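Local coordinates for protein papillomavirus transcription factor E2 (Human papillomavirus type 18, PDB 1QQH) that regulates viral transcription through its N-terminal activation domain, and as in other papillomavirus E2 proteins probably also helps the E1 helicase start viral DNA replication, at residues D26-L29 / Q30-C33. The protein carries 1 engineered substitution. Numbering follows the deposited sequence.
Sequences DWTL and QDTC
Thr-28 and Asp-31 exchange backbone and side-chain hydrogen bonds in the reciprocal pattern of a capping box. The residues belong to the connection between helices 3-19 and 34-37, where a type I beta turn runs from Gln-30 to Cys-33. Asp-31 N donates to Thr-28 OG1 (3.0 Å, 161° at the hydrogen). In return, Thr-28 N donates to Asp-31 OD2 at 3.0 Å, and this bond is nearly straight at 172°. The amide meets OD2 from above the carboxylate plane. Thr-28 OG1 sits between its own backbone N and carbonyl carbon (chi1 61°), which turns the hydroxyl toward the amide of Asp-31. Two backbone amides, of Thr-28 and Asp-31, thus have side-chain acceptors.

Asp-31 also meets Trp-27. Its CB lies at the edge of the indole, 4.0 Å from CE3, and the carboxylate and ring planes are almost perpendicular. The indole itself packs against Leu-17 of helix 3-19 and Phe-45 of strand 45-56, and its NE1 donates to Tyr-22 O.

The first side-chain bond of Leu-29 points away from residues 30-33, although CB still lies 3.2 Å from Gln-30 N. The side chain packs on Trp-27 of the second subunit. This segment thus contributes to the contact between the two chains. Leu-29 O accepts a weak bond from Thr-32 N at 3.2 Å, and Thr-32 OG1 lies 3.1 Å from the same oxygen.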
loop_
_atom_site.group_PDB
_atom_site.type_symbol
_atom_site.label_atom_id
_atom_site.label_comp_id
_atom_site.label_asym_id
_atom_site.label_seq_id
_atom_site.Cartn_x
_atom_site.Cartn_y
_atom_site.Cartn_z
ATOM N N ASP A 26 3.502 -8.444 -4.547
ATOM C CA ASP A 26 4.135 -7.519 -3.639
ATOM C C ASP A 26 3.783 -6.108 -4.094
ATOM O O ASP A 26 3.880 -5.786 -5.273
ATOM C CB ASP A 26 5.651 -7.693 -3.638
ATOM C CG ASP A 26 6.087 -8.988 -2.990
ATOM O OD1 ASP A 26 5.467 -9.393 -1.978
ATOM O OD2 ASP A 26 7.064 -9.601 -3.482
ATOM N N TRP A 27 3.341 -5.288 -3.153
ATOM C CA TRP A 27 3.008 -3.909 -3.435
ATOM C C TRP A 27 3.677 -3.072 -2.362
ATOM O O TRP A 27 3.358 -3.195 -1.177
ATOM C CB TRP A 27 1.501 -3.683 -3.390
ATOM C CG TRP A 27 0.775 -4.386 -4.471
ATOM C CD1 TRP A 27 0.221 -5.632 -4.411
ATOM C CD2 TRP A 27 0.564 -3.915 -5.809
ATOM N NE1 TRP A 27 -0.321 -5.968 -5.630
ATOM C CE2 TRP A 27 -0.125 -4.933 -6.506
ATOM C CE3 TRP A 27 0.894 -2.736 -6.488
ATOM C CZ2 TRP A 27 -0.490 -4.808 -7.846
ATOM C CZ3 TRP A 27 0.530 -2.611 -7.827
ATOM C CH2 TRP A 27 -0.157 -3.647 -8.490
ATOM N N THR A 28 4.619 -2.235 -2.777
ATOM C CA THR A 28 5.324 -1.374 -1.837
ATOM C C THR A 28 4.496 -0.118 -1.616
ATOM O O THR A 28 3.522 0.125 -2.333
ATOM C CB THR A 28 6.691 -0.962 -2.387
ATOM O OG1 THR A 28 6.507 -0.233 -3.606
ATOM C CG2 THR A 28 7.542 -2.188 -2.650
ATOM N N LEU A 29 4.869 0.665 -0.610
ATOM C CA LEU A 29 4.175 1.910 -0.328
ATOM C C LEU A 29 4.364 2.817 -1.534
ATOM O O LEU A 29 3.453 3.531 -1.939
ATOM C CB LEU A 29 4.758 2.552 0.929
ATOM C CG LEU A 29 4.491 1.697 2.169
ATOM C CD1 LEU A 29 5.301 2.185 3.364
ATOM C CD2 LEU A 29 2.994 1.745 2.460
ATOM N N GLN A 30 5.554 2.762 -2.122
ATOM C CA GLN A 30 5.875 3.564 -3.298
ATOM C C GLN A 30 4.934 3.237 -4.463
ATOM O O GLN A 30 4.389 4.144 -5.099
ATOM C CB GLN A 30 7.338 3.328 -3.707
ATOM C CG GLN A 30 7.737 3.980 -5.021
ATOM C CD GLN A 30 9.218 3.821 -5.344
ATOM O OE1 GLN A 30 10.080 4.507 -4.773
ATOM N NE2 GLN A 30 9.522 2.908 -6.264
ATOM N N ASP A 31 4.736 1.946 -4.726
ATOM C CA ASP A 31 3.856 1.494 -5.808
ATOM C C ASP A 31 2.453 2.058 -5.700
ATOM O O ASP A 31 1.786 2.268 -6.703
ATOM C CB ASP A 31 3.714 -0.031 -5.818
ATOM C CG ASP A 31 4.985 -0.744 -6.189
ATOM O OD1 ASP A 31 5.797 -0.173 -6.948
ATOM O OD2 ASP A 31 5.162 -1.895 -5.736
ATOM N N THR A 32 2.003 2.298 -4.477
ATOM C CA THR A 32 0.649 2.786 -4.262
ATOM C C THR A 32 0.507 4.254 -3.901
ATOM O O THR A 32 -0.601 4.702 -3.610
ATOM C CB THR A 32 -0.050 1.963 -3.153
ATOM O OG1 THR A 32 0.686 2.085 -1.929
ATOM C CG2 THR A 32 -0.115 0.492 -3.536
ATOM N N CYS A 33 1.598 5.016 -3.930
ATOM C CA CYS A 33 1.509 6.424 -3.549
ATOM C C CYS A 33 0.885 7.326 -4.608
ATOM O O CYS A 33 0.785 6.963 -5.778
ATOM C CB CYS A 33 2.889 6.960 -3.151
ATOM S SG CYS A 33 4.004 7.291 -4.530
HETATM O O HOH W 1 1.518 -0.980 -0.531
#